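Local coordinates for 2L protein (Yaba-like disease virus, PDB 3IT8) that probably binds host tumour necrosis factor by means of an MHC class I-like platform followed by an immunoglobulin-like domain, at residues N197-C202 with T266-T271; W216-H221 with P235-K240; T88-L93 with E111-P116. All coordinates share one frame; numbering follows the deposited sequence.

Interaction 1 (N197-C202 with T266-T271); sequences NMTLEC and TDLVRT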
ATOM      1  N   ASN D 197      48.316  -9.625 -26.670  1.00200.87           N
ATOM      2  CA  ASN D 197      47.580  -9.294 -27.881  1.00200.77           C
ATOM      3  C   ASN D 197      47.123  -7.834 -27.945  1.00200.87           C
ATOM      4  O   ASN D 197      47.775  -7.017 -28.596  1.00200.87           O
ATOM      5  CB  ASN D 197      46.391 -10.248 -28.063  1.00119.30           C
ATOM      6  CG  ASN D 197      45.772 -10.677 -26.748  1.00104.48           C
ATOM      7  OD1 ASN D 197      46.421 -11.309 -25.911  1.00104.48           O
ATOM      8  ND2 ASN D 197      44.506 -10.342 -26.562  1.00104.48           N
ATOM      9  N   MET D 198      46.024  -7.499 -27.270  1.00 90.85           N
ATOM     10  CA  MET D 198      45.514  -6.128 -27.301  1.00 86.94           C
ATOM     11  C   MET D 198      45.389  -5.448 -25.931  1.00 84.08           C
ATOM     12  O   MET D 198      45.236  -6.110 -24.903  1.00 80.51           O
ATOM     13  CB  MET D 198      44.159  -6.106 -28.010  1.00166.07           C
ATOM     14  CG  MET D 198      43.516  -4.738 -28.080  1.00120.75           C
ATOM     15  SD  MET D 198      42.003  -4.745 -29.040  1.00120.75           S
ATOM     16  CE  MET D 198      42.590  -3.988 -30.589  1.00120.75           C
ATOM     17  N   THR D 199      45.459  -4.117 -25.932  1.00 98.77           N
ATOM     18  CA  THR D 199      45.346  -3.330 -24.706  1.00 96.73           C
ATOM     19  C   THR D 199      44.403  -2.141 -24.915  1.00 90.96           C
ATOM     20  O   THR D 199      44.495  -1.420 -25.914  1.00 82.55           O
ATOM     21  CB  THR D 199      46.737  -2.806 -24.239  1.00101.02           C
ATOM     22  OG1 THR D 199      46.772  -2.774 -22.813  1.00 68.14           O
ATOM     23  CG2 THR D 199      47.012  -1.387 -24.762  1.00 68.14           C
ATOM     24  N   LEU D 200      43.486  -1.942 -23.976  1.00 61.70           N
ATOM     25  CA  LEU D 200      42.548  -0.834 -24.073  1.00 64.72           C
ATOM     26  C   LEU D 200      42.866   0.220 -23.031  1.00 61.40           C
ATOM     27  O   LEU D 200      43.157  -0.096 -21.878  1.00 57.02           O
ATOM     28  CB  LEU D 200      41.117  -1.339 -23.910  1.00 81.31           C
ATOM     29  CG  LEU D 200      40.599  -1.968 -25.200  1.00 62.37           C
ATOM     30  CD1 LEU D 200      39.308  -2.707 -24.955  1.00 62.37           C
ATOM     31  CD2 LEU D 200      40.408  -0.868 -26.229  1.00 62.37           C
ATOM     32  N   GLU D 201      42.822   1.477 -23.448  1.00 67.42           N
ATOM     33  CA  GLU D 201      43.128   2.574 -22.558  1.00 63.67           C
ATOM     34  C   GLU D 201      42.037   3.623 -22.590  1.00 66.92           C
ATOM     35  O   GLU D 201      41.829   4.287 -23.610  1.00 67.70           O
ATOM     36  CB  GLU D 201      44.447   3.209 -22.966  1.00164.75           C
ATOM     37  CG  GLU D 201      44.869   4.345 -22.077  1.00123.30           C
ATOM     38  CD  GLU D 201      46.116   5.020 -22.587  1.00123.30           C
ATOM     39  OE1 GLU D 201      47.131   4.315 -22.773  1.00123.30           O
ATOM     40  OE2 GLU D 201      46.083   6.251 -22.807  1.00123.30           O
ATOM     41  N   CYS D 202      41.351   3.775 -21.460  1.00 64.96           N
ATOM     42  CA  CYS D 202      40.278   4.751 -21.316  1.00 65.24           C
ATOM     43  C   CYS D 202      40.899   5.970 -20.658  1.00 66.33           C
ATOM     44  O   CYS D 202      41.456   5.857 -19.579  1.00 65.03           O
ATOM     45  CB  CYS D 202      39.186   4.181 -20.414  1.00107.66           C
ATOM     46  SG  CYS D 202      37.594   5.052 -20.439  1.00 84.85           S
ATOM     47  N   THR D 266      43.710   8.005 -16.384  1.00 56.00           N
ATOM     48  CA  THR D 266      44.072   7.076 -17.446  1.00 49.06           C
ATOM     49  C   THR D 266      43.908   5.663 -16.938  1.00 64.25           C
ATOM     50  O   THR D 266      44.639   5.254 -16.053  1.00 57.72           O
ATOM     51  CB  THR D 266      45.529   7.256 -17.884  1.00 88.46           C
ATOM     52  OG1 THR D 266      45.653   8.480 -18.612  1.00 56.87           O
ATOM     53  CG2 THR D 266      45.971   6.106 -18.767  1.00 56.87           C
ATOM     54  N   ASP D 267      42.955   4.916 -17.490  1.00 62.55           N
ATOM     55  CA  ASP D 267      42.737   3.545 -17.048  1.00 67.66           C
ATOM     56  C   ASP D 267      43.041   2.556 -18.160  1.00 71.75           C
ATOM     57  O   ASP D 267      42.465   2.632 -19.241  1.00 66.64           O
ATOM     58  CB  ASP D 267      41.301   3.362 -16.562  1.00102.93           C
ATOM     59  CG  ASP D 267      41.116   2.073 -15.796  1.00 80.52           C
ATOM     60  OD1 ASP D 267      41.920   1.813 -14.877  1.00 80.52           O
ATOM     61  OD2 ASP D 267      40.175   1.316 -16.097  1.00 80.52           O
ATOM     62  N   LEU D 268      43.942   1.621 -17.883  1.00 63.18           N
ATOM     63  CA  LEU D 268      44.354   0.626 -18.869  1.00 67.87           C
ATOM     64  C   LEU D 268      43.753  -0.757 -18.599  1.00 70.44           C
ATOM     65  O   LEU D 268      43.431  -1.083 -17.461  1.00 69.76           O
ATOM     66  CB  LEU D 268      45.882   0.529 -18.879  1.00124.35           C
ATOM     67  CG  LEU D 268      46.546  -0.031 -20.135  1.00 83.30           C
ATOM     68  CD1 LEU D 268      46.293   0.930 -21.289  1.00 83.30           C
ATOM     69  CD2 LEU D 268      48.035  -0.208 -19.907  1.00 83.30           C
ATOM     70  N   VAL D 269      43.607  -1.568 -19.645  1.00 79.16           N
ATOM     71  CA  VAL D 269      43.041  -2.906 -19.499  1.00 77.67           C
ATOM     72  C   VAL D 269      43.688  -3.914 -20.438  1.00 79.93           C
ATOM     73  O   VAL D 269      43.891  -3.640 -21.626  1.00 75.53           O
ATOM     74  CB  VAL D 269      41.521  -2.899 -19.758  1.00142.19           C
ATOM     75  CG1 VAL D 269      40.983  -4.319 -19.824  1.00 97.62           C
ATOM     76  CG2 VAL D 269      40.829  -2.159 -18.651  1.00 97.62           C
ATOM     77  N   ARG D 270      44.000  -5.086 -19.896  1.00 75.69           N
ATOM     78  CA  ARG D 270      44.629  -6.165 -20.654  1.00 77.82           C
ATOM     79  C   ARG D 270      43.565  -6.943 -21.427  1.00 75.05           C
ATOM     80  O   ARG D 270      42.884  -7.794 -20.862  1.00 65.72           O
ATOM     81  CB  ARG D 270      45.352  -7.103 -19.687  1.00181.10           C
ATOM     82  CG  ARG D 270      46.808  -7.361 -20.012  1.00141.69           C
ATOM     83  CD  ARG D 270      46.965  -8.368 -21.128  1.00141.69           C
ATOM     84  NE  ARG D 270      48.367  -8.738 -21.305  1.00141.69           N
ATOM     85  CZ  ARG D 270      48.794  -9.703 -22.114  1.00141.69           C
ATOM     86  NH1 ARG D 270      47.925 -10.407 -22.830  1.00141.69           N
ATOM     87  NH2 ARG D 270      50.092  -9.971 -22.201  1.00141.69           N
ATOM     88  N   THR D 271      43.427  -6.652 -22.718  1.00113.34           N
ATOM     89  CA  THR D 271      42.431  -7.327 -23.549  1.00122.99           C
ATOM     90  C   THR D 271      42.802  -8.777 -23.834  1.00121.21           C
ATOM     91  O   THR D 271      43.039  -9.140 -24.982  1.00119.70           O
ATOM     92  CB  THR D 271      42.236  -6.599 -24.908  1.00200.99           C
ATOM     93  OG1 THR D 271      41.870  -5.234 -24.676  1.00164.66           O
ATOM     94  CG2 THR D 271      41.133  -7.268 -25.728  1.00164.66           C
TER
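Val269 O is gripped by two donors from the facing strand. Leu200 N reaches it at 2.9 Å in the plane of the carbonyl, with an N-H...O angle of 163°, while Thr199 OG1 approaches at 3.2 Å from above that plane, 54° out of it. Leu200 O takes Val269 N in return, so this antiparallel pair is hydrogen-bonded in both directions. Cys202 and Asp267 repeat the pattern, each backbone N lying 2.7 Å from the other residue's O. Glu201 with Leu268 is the non-hydrogen-bonded pair between them, and Thr199 with Arg270 is the next one beyond Leu200 and Val269.

The alternation sorts side chains onto two faces. Leu200, Cys202, Asp267 and Val269 face the interior of an immunoglobulin-like sandwich: Cys202 SG forms the disulfide to Cys281 on the opposite sheet, and Trp216 of that sheet packs against Leu200, Cys202 and Val269 while its NE1 binds Asp267 OD2. Toward the end of the pairing, the side chains of Met198 and Thr271 run side by side, CB to CB at 3.7 Å, and Thr271 OG1 comes to 3.5 Å from Leu200 CG.

On the other face, Glu201 CG is anti to the backbone N (chi1 -179°). Leu268 crosses it obliquely and sets CD1 3.4 Å from Glu201 CB; Thr266 CG2 lies 3.9 Å from Glu201 CG. At the end of this face the Arg270 side chain crosses that of Asn197, in the loop before the strand, at about a right angle, Arg270 NH1 standing 3.5 Å from Asn197 OD1.

Interaction 2 (W216-H221 with P235-K240); sequences WIESEH and PEWGRK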
ATOM      1  N   TRP D 216      34.634  -1.651 -17.047  1.00 49.52           N
ATOM      2  CA  TRP D 216      34.849  -2.263 -18.354  1.00 49.58           C
ATOM      3  C   TRP D 216      33.845  -3.394 -18.541  1.00 51.53           C
ATOM      4  O   TRP D 216      33.856  -4.381 -17.800  1.00 51.72           O
ATOM      5  CB  TRP D 216      36.277  -2.799 -18.484  1.00 78.20           C
ATOM      6  CG  TRP D 216      37.285  -1.713 -18.552  1.00 58.12           C
ATOM      7  CD1 TRP D 216      37.933  -1.140 -17.506  1.00 58.12           C
ATOM      8  CD2 TRP D 216      37.717  -1.015 -19.728  1.00 58.12           C
ATOM      9  NE1 TRP D 216      38.747  -0.125 -17.951  1.00 58.12           N
ATOM     10  CE2 TRP D 216      38.633  -0.027 -19.313  1.00 58.12           C
ATOM     11  CE3 TRP D 216      37.418  -1.128 -21.091  1.00 58.12           C
ATOM     12  CZ2 TRP D 216      39.259   0.848 -20.215  1.00 58.12           C
ATOM     13  CZ3 TRP D 216      38.039  -0.257 -21.988  1.00 58.12           C
ATOM     14  CH2 TRP D 216      38.949   0.717 -21.544  1.00 58.12           C
ATOM     15  N   ILE D 217      32.977  -3.237 -19.536  1.00 58.29           N
ATOM     16  CA  ILE D 217      31.942  -4.225 -19.815  1.00 59.66           C
ATOM     17  C   ILE D 217      31.961  -4.687 -21.269  1.00 61.48           C
ATOM     18  O   ILE D 217      32.053  -3.867 -22.184  1.00 58.28           O
ATOM     19  CB  ILE D 217      30.564  -3.637 -19.507  1.00 58.26           C
ATOM     20  CG1 ILE D 217      30.526  -3.139 -18.059  1.00 35.94           C
ATOM     21  CG2 ILE D 217      29.506  -4.669 -19.738  1.00 35.94           C
ATOM     22  CD1 ILE D 217      29.271  -2.401 -17.703  1.00 35.94           C
ATOM     23  N   GLU D 218      31.878  -5.995 -21.485  1.00 57.54           N
ATOM     24  CA  GLU D 218      31.876  -6.520 -22.842  1.00 60.19           C
ATOM     25  C   GLU D 218      30.686  -5.914 -23.584  1.00 60.37           C
ATOM     26  O   GLU D 218      29.569  -5.903 -23.065  1.00 59.22           O
ATOM     27  CB  GLU D 218      31.808  -8.044 -22.810  1.00119.30           C
ATOM     28  CG  GLU D 218      33.151  -8.665 -22.474  1.00 97.94           C
ATOM     29  CD  GLU D 218      33.066 -10.148 -22.182  1.00 97.94           C
ATOM     30  OE1 GLU D 218      32.437 -10.882 -22.976  1.00 97.94           O
ATOM     31  OE2 GLU D 218      33.639 -10.584 -21.159  1.00 97.94           O
ATOM     32  N   SER D 219      30.931  -5.399 -24.788  1.00 67.87           N
ATOM     33  CA  SER D 219      29.886  -4.751 -25.586  1.00 68.41           C
ATOM     34  C   SER D 219      28.632  -5.577 -25.880  1.00 67.68           C
ATOM     35  O   SER D 219      27.563  -5.014 -26.140  1.00 68.62           O
ATOM     36  CB  SER D 219      30.473  -4.247 -26.901  1.00 73.21           C
ATOM     37  OG  SER D 219      31.027  -5.317 -27.636  1.00 62.29           O
ATOM     38  N   GLU D 220      28.755  -6.902 -25.855  1.00 58.11           N
ATOM     39  CA  GLU D 220      27.606  -7.763 -26.115  1.00 56.66           C
ATOM     40  C   GLU D 220      26.459  -7.418 -25.163  1.00 61.27           C
ATOM     41  O   GLU D 220      25.290  -7.400 -25.550  1.00 62.34           O
ATOM     42  CB  GLU D 220      27.988  -9.231 -25.936  1.00105.94           C
ATOM     43  CG  GLU D 220      28.517  -9.555 -24.556  1.00105.94           C
ATOM     44  CD  GLU D 220      28.578 -11.045 -24.284  1.00105.94           C
ATOM     45  OE1 GLU D 220      27.505 -11.687 -24.293  1.00105.94           O
ATOM     46  OE2 GLU D 220      29.694 -11.573 -24.058  1.00105.94           O
ATOM     47  N   HIS D 221      26.809  -7.129 -23.917  1.00 61.08           N
ATOM     48  CA  HIS D 221      25.825  -6.805 -22.896  1.00 64.57           C
ATOM     49  C   HIS D 221      25.014  -5.540 -23.128  1.00 60.34           C
ATOM     50  O   HIS D 221      24.060  -5.275 -22.399  1.00 56.18           O
ATOM     51  CB  HIS D 221      26.509  -6.723 -21.543  1.00 97.84           C
ATOM     52  CG  HIS D 221      27.132  -8.008 -21.122  1.00 67.19           C
ATOM     53  ND1 HIS D 221      26.418  -9.185 -21.050  1.00 67.19           N
ATOM     54  CD2 HIS D 221      28.398  -8.310 -20.746  1.00 67.19           C
ATOM     55  CE1 HIS D 221      27.218 -10.156 -20.646  1.00 67.19           C
ATOM     56  NE2 HIS D 221      28.425  -9.652 -20.454  1.00 67.19           N
ATOM     57  N   PRO D 235      27.729  -7.857 -16.077  1.00 60.45           N
ATOM     58  CA  PRO D 235      28.943  -8.548 -15.611  1.00 60.45           C
ATOM     59  C   PRO D 235      30.020  -7.484 -15.875  1.00 60.45           C
ATOM     60  O   PRO D 235      29.901  -6.750 -16.866  1.00 60.45           O
ATOM     61  CB  PRO D 235      29.050  -9.722 -16.571  1.00 77.76           C
ATOM     62  CG  PRO D 235      27.613 -10.001 -16.923  1.00 77.76           C
ATOM     63  CD  PRO D 235      27.058  -8.622 -17.139  1.00 77.76           C
ATOM     64  N   GLU D 236      31.067  -7.373 -15.060  1.00 90.17           N
ATOM     65  CA  GLU D 236      31.979  -6.278 -15.350  1.00 90.17           C
ATOM     66  C   GLU D 236      33.500  -6.347 -15.392  1.00 90.17           C
ATOM     67  O   GLU D 236      34.135  -5.302 -15.291  1.00 90.17           O
ATOM     68  CB  GLU D 236      31.603  -5.089 -14.468  1.00145.86           C
ATOM     69  CG  GLU D 236      31.858  -5.302 -12.996  1.00145.86           C
ATOM     70  CD  GLU D 236      31.726  -4.018 -12.209  1.00145.86           C
ATOM     71  OE1 GLU D 236      32.467  -3.060 -12.519  1.00145.86           O
ATOM     72  OE2 GLU D 236      30.885  -3.963 -11.287  1.00145.86           O
ATOM     73  N   TRP D 237      34.115  -7.510 -15.551  1.00 87.04           N
ATOM     74  CA  TRP D 237      35.583  -7.520 -15.618  1.00 87.04           C
ATOM     75  C   TRP D 237      36.213  -6.783 -14.436  1.00 87.04           C
ATOM     76  O   TRP D 237      36.770  -5.699 -14.617  1.00 87.04           O
ATOM     77  CB  TRP D 237      36.058  -6.834 -16.906  1.00120.45           C
ATOM     78  CG  TRP D 237      36.367  -7.739 -18.054  1.00120.45           C
ATOM     79  CD1 TRP D 237      36.667  -7.357 -19.332  1.00120.45           C
ATOM     80  CD2 TRP D 237      36.446  -9.173 -18.035  1.00120.45           C
ATOM     81  NE1 TRP D 237      36.926  -8.459 -20.108  1.00120.45           N
ATOM     82  CE2 TRP D 237      36.799  -9.587 -19.339  1.00120.45           C
ATOM     83  CE3 TRP D 237      36.254 -10.150 -17.041  1.00120.45           C
ATOM     84  CZ2 TRP D 237      36.964 -10.939 -19.677  1.00120.45           C
ATOM     85  CZ3 TRP D 237      36.420 -11.491 -17.377  1.00120.45           C
ATOM     86  CH2 TRP D 237      36.771 -11.873 -18.686  1.00120.45           C
ATOM     87  N   GLY D 238      36.134  -7.355 -13.239  1.00 67.84           N
ATOM     88  CA  GLY D 238      36.706  -6.696 -12.076  1.00 67.84           C
ATOM     89  C   GLY D 238      38.212  -6.501 -12.144  1.00 67.84           C
ATOM     90  O   GLY D 238      38.903  -7.230 -12.857  1.00 67.84           O
ATOM     91  N   ARG D 239      38.719  -5.503 -11.418  1.00 80.93           N
ATOM     92  CA  ARG D 239      40.154  -5.218 -11.376  1.00 80.93           C
ATOM     93  C   ARG D 239      40.705  -6.003 -10.189  1.00 80.93           C
ATOM     94  O   ARG D 239      39.935  -6.547  -9.401  1.00 80.93           O
ATOM     95  CB  ARG D 239      40.392  -3.713 -11.187  1.00 93.06           C
ATOM     96  CG  ARG D 239      39.790  -2.834 -12.292  1.00 93.06           C
ATOM     97  CD  ARG D 239      40.803  -2.448 -13.388  1.00 93.06           C
ATOM     98  NE  ARG D 239      41.484  -1.175 -13.118  1.00 93.06           N
ATOM     99  CZ  ARG D 239      42.469  -1.003 -12.232  1.00 93.06           C
ATOM    100  NH1 ARG D 239      42.917  -2.025 -11.510  1.00 93.06           N
ATOM    101  NH2 ARG D 239      43.001   0.203 -12.060  1.00 93.06           N
ATOM    102  N   LYS D 240      42.024  -6.084 -10.059  1.00 85.75           N
ATOM    103  CA  LYS D 240      42.614  -6.820  -8.940  1.00 85.75           C
ATOM    104  C   LYS D 240      43.321  -5.871  -7.974  1.00 85.75           C
ATOM    105  O   LYS D 240      44.310  -5.232  -8.333  1.00 85.75           O
ATOM    106  CB  LYS D 240      43.610  -7.869  -9.445  1.00115.76           C
ATOM    107  CG  LYS D 240      44.250  -8.678  -8.332  1.00115.76           C
ATOM    108  CD  LYS D 240      45.404  -9.524  -8.837  1.00115.76           C
ATOM    109  CE  LYS D 240      46.133 -10.194  -7.674  1.00115.76           C
ATOM    110  NZ  LYS D 240      47.376 -10.897  -8.105  1.00115.76           N
TER
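Pro235 lays its ring over the imidazole of His221: CD stands 3.7 Å from the ring centroid and only 8° off the ring normal, a CH-pi contact over the centre of the face, and CG adds a touch of 3.6 Å to NE2. The opposite face of the same imidazole carries Glu220 CG, again over the centre, so the ring is held between an aliphatic group on each side. The backbone of His221 belongs to a 3-10 turn, in which its N bonds to Glu218 O. The carbonyl of Pro235 turns to Ile217, with O 3.6 Å from CG2.

Glu236 follows, its CB 4.2 Å from Ile217 CG1; its carboxylate goes to Lys215, which forms a salt bridge with OE2. Trp237 sets CB 3.4 Å from Trp216 O. Its indole receives Glu218 OE2 over one face, 3.6 Å above the plane and offset toward the rim, with carboxylate and ring planes 48° apart. Arg239 extends toward Asp267, a long and weak ion pair.

No hydrogen bond joins the two segments. The loop 235-240 lies against strand 213-218, an edge strand of the three-stranded second sheet of the immunoglobulin-like sandwich. The Trp216 ring runs away from the loop into the interior, against Cys281, and Ile217 pairs through its backbone with Val280 of strand 279-284.

Interaction 3 (T88-L93 with E111-P116); sequences TTSLSL and ETANGP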
ATOM      1  N   THR D  88      54.745  -1.494  13.265  1.00 63.50           N
ATOM      2  CA  THR D  88      54.484  -0.472  12.262  1.00 63.50           C
ATOM      3  C   THR D  88      54.701   0.924  12.802  1.00 63.50           C
ATOM      4  O   THR D  88      54.618   1.155  14.011  1.00 63.50           O
ATOM      5  CB  THR D  88      53.034  -0.549  11.756  1.00 76.17           C
ATOM      6  OG1 THR D  88      52.761  -1.867  11.272  1.00 76.17           O
ATOM      7  CG2 THR D  88      52.812   0.446  10.639  1.00 76.17           C
ATOM      8  N   THR D  89      54.958   1.849  11.885  1.00 64.07           N
ATOM      9  CA  THR D  89      55.186   3.250  12.210  1.00 64.07           C
ATOM     10  C   THR D  89      53.903   3.944  12.633  1.00 64.07           C
ATOM     11  O   THR D  89      53.890   4.725  13.595  1.00 64.07           O
ATOM     12  CB  THR D  89      55.695   4.011  11.003  1.00106.96           C
ATOM     13  OG1 THR D  89      56.771   3.287  10.413  1.00 66.66           O
ATOM     14  CG2 THR D  89      56.164   5.392  11.410  1.00 66.66           C
ATOM     15  N   SER D  90      52.825   3.664  11.900  1.00 70.11           N
ATOM     16  CA  SER D  90      51.536   4.284  12.177  1.00 70.11           C
ATOM     17  C   SER D  90      50.326   3.420  11.850  1.00 70.11           C
ATOM     18  O   SER D  90      50.441   2.363  11.230  1.00 70.11           O
ATOM     19  CB  SER D  90      51.423   5.587  11.397  1.00 76.58           C
ATOM     20  OG  SER D  90      51.455   5.315  10.008  1.00 49.10           O
ATOM     21  N   LEU D  91      49.160   3.916  12.264  1.00 42.81           N
ATOM     22  CA  LEU D  91      47.878   3.255  12.068  1.00 42.81           C
ATOM     23  C   LEU D  91      46.872   4.302  11.609  1.00 42.81           C
ATOM     24  O   LEU D  91      46.869   5.431  12.097  1.00 42.81           O
ATOM     25  CB  LEU D  91      47.417   2.636  13.385  1.00 67.77           C
ATOM     26  CG  LEU D  91      46.255   1.657  13.292  1.00 43.90           C
ATOM     27  CD1 LEU D  91      46.631   0.522  12.355  1.00 43.90           C
ATOM     28  CD2 LEU D  91      45.943   1.104  14.676  1.00 43.90           C
ATOM     29  N   SER D  92      46.026   3.934  10.660  1.00 38.37           N
ATOM     30  CA  SER D  92      45.023   4.859  10.136  1.00 38.37           C
ATOM     31  C   SER D  92      43.616   4.272  10.043  1.00 38.37           C
ATOM     32  O   SER D  92      43.428   3.102   9.674  1.00 38.37           O
ATOM     33  CB  SER D  92      45.412   5.353   8.742  1.00 28.88           C
ATOM     34  OG  SER D  92      46.563   6.162   8.771  1.00 31.03           O
ATOM     35  N   LEU D  93      42.625   5.092  10.379  1.00 37.25           N
ATOM     36  CA  LEU D  93      41.231   4.682  10.293  1.00 37.25           C
ATOM     37  C   LEU D  93      40.623   5.487   9.149  1.00 37.25           C
ATOM     38  O   LEU D  93      40.380   6.679   9.278  1.00 37.25           O
ATOM     39  CB  LEU D  93      40.493   4.986  11.584  1.00 54.14           C
ATOM     40  CG  LEU D  93      38.996   4.676  11.483  1.00 38.13           C
ATOM     41  CD1 LEU D  93      38.817   3.213  11.144  1.00 38.13           C
ATOM     42  CD2 LEU D  93      38.275   5.024  12.794  1.00 38.13           C
ATOM     43  N   GLU D 111      44.163   0.784   7.931  1.00 40.08           N
ATOM     44  CA  GLU D 111      45.386   0.458   7.213  1.00 40.08           C
ATOM     45  C   GLU D 111      46.604   0.786   8.076  1.00 40.08           C
ATOM     46  O   GLU D 111      46.529   1.563   9.028  1.00 40.08           O
ATOM     47  CB  GLU D 111      45.472   1.175   5.870  1.00 80.28           C
ATOM     48  CG  GLU D 111      45.329   2.653   5.945  1.00 66.88           C
ATOM     49  CD  GLU D 111      45.451   3.299   4.582  1.00 66.88           C
ATOM     50  OE1 GLU D 111      44.918   2.722   3.599  1.00 66.88           O
ATOM     51  OE2 GLU D 111      46.066   4.393   4.498  1.00 66.88           O
ATOM     52  N   THR D 112      47.720   0.161   7.727  1.00 61.18           N
ATOM     53  CA  THR D 112      48.981   0.297   8.436  1.00 61.18           C
ATOM     54  C   THR D 112      49.994   0.911   7.493  1.00 61.18           C
ATOM     55  O   THR D 112      49.745   1.005   6.298  1.00 61.18           O
ATOM     56  CB  THR D 112      49.432  -1.107   8.906  1.00 85.22           C
ATOM     57  OG1 THR D 112      49.096  -1.271  10.286  1.00 64.15           O
ATOM     58  CG2 THR D 112      50.899  -1.331   8.694  1.00 64.15           C
ATOM     59  N   ALA D 113      51.126   1.360   8.017  1.00 60.17           N
ATOM     60  CA  ALA D 113      52.148   1.940   7.152  1.00 60.17           C
ATOM     61  C   ALA D 113      52.600   0.863   6.153  1.00 60.17           C
ATOM     62  O   ALA D 113      53.130   1.174   5.085  1.00 60.17           O
ATOM     63  CB  ALA D 113      53.333   2.423   7.988  1.00 90.01           C
ATOM     64  N   ASN D 114      52.366  -0.403   6.508  1.00 69.72           N
ATOM     65  CA  ASN D 114      52.738  -1.543   5.676  1.00 69.72           C
ATOM     66  C   ASN D 114      51.666  -1.893   4.654  1.00 69.72           C
ATOM     67  O   ASN D 114      51.903  -2.707   3.760  1.00 69.72           O
ATOM     68  CB  ASN D 114      53.016  -2.768   6.541  1.00138.44           C
ATOM     69  CG  ASN D 114      54.027  -2.489   7.619  1.00 80.29           C
ATOM     70  OD1 ASN D 114      55.109  -1.956   7.351  1.00 80.29           O
ATOM     71  ND2 ASN D 114      53.687  -2.848   8.854  1.00 80.29           N
ATOM     72  N   GLY D 115      50.487  -1.289   4.784  1.00 67.81           N
ATOM     73  CA  GLY D 115      49.408  -1.558   3.845  1.00 67.81           C
ATOM     74  C   GLY D 115      48.077  -1.873   4.499  1.00 67.81           C
ATOM     75  O   GLY D 115      48.007  -1.995   5.715  1.00 67.81           O
ATOM     76  N   PRO D 116      47.000  -2.022   3.710  1.00 56.54           N
ATOM     77  CA  PRO D 116      45.658  -2.325   4.218  1.00 56.54           C
ATOM     78  C   PRO D 116      45.660  -3.470   5.203  1.00 56.54           C
ATOM     79  O   PRO D 116      46.332  -4.476   4.993  1.00 56.54           O
ATOM     80  CB  PRO D 116      44.871  -2.647   2.955  1.00 61.85           C
ATOM     81  CG  PRO D 116      45.921  -3.147   2.026  1.00 45.96           C
ATOM     82  CD  PRO D 116      47.033  -2.162   2.249  1.00 45.96           C
TER
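Ser92 and Glu111 are joined by two backbone hydrogen bonds, Ser92 N to Glu111 O at 2.9 Å and Glu111 N to Ser92 O at 3.0 Å, which define an antiparallel hydrogen-bonded pair. Leu91 with Thr112 is the non-hydrogen-bonded pair next to it. Beyond that the pairing weakens: Ala113 N reaches Ser90 O at 3.4 Å in a weak bond, as the chain enters a type I turn from Thr112 to Gly115. The turn is closed by Gly115 N to Thr112 O at 2.8 Å, and the backbone angles of Gly115 (phi 131°, psi 174°) call for glycine, since a CB would be jammed against the carbonyl O of Asn114.

Side chains pack in van der Waals contact on both faces of the pair. On one, Leu91 CG is anti to the backbone N (chi1 -167°), and Leu91 CD1 lies 3.7 Å from Thr112 OG1. On the other, Ser92 CB meets Glu111 CG at 3.9 Å. Near the turn, Thr88 CG2 lies 3.3 Å from Ala113 CB.

The polar ends find partners outside the two segments: Ser92 OG bonds to Thr8 OG1, Thr88 OG1 to Thr86 O, and Glu111 OE1 to Tyr243 OH. Glu111 also lies close to an N-acetylglucosamine of a glycan on the protein.

Leu91 rests on Met73 and Thr76 of helix 61-82, consistent with an MHC-like platform, an eight-stranded antiparallel sheet carrying helices 61-82 and 148-174.

How the interactions relate
Interactions 1 and 2 belong to the Ig-like domain, their centres 12 Å apart, and meet through Trp216, which belongs to one contact and packs on the strands of the other. Interaction 3 belongs to the platform domain, its nearest atoms about 18 Å from interaction 1 and about 11 Å from interaction 2. Interactions 1 and 3 are both antiparallel strand pairings: the first has its buried residues mainly on the face turned into the sandwich, the other has Leu91 buried under a helix and an exposed turn. Interaction 2 instead holds a largely exposed loop over buried Trp216 and Ile217, through ring faces and aliphatic groups and without hydrogen bonds between its segments.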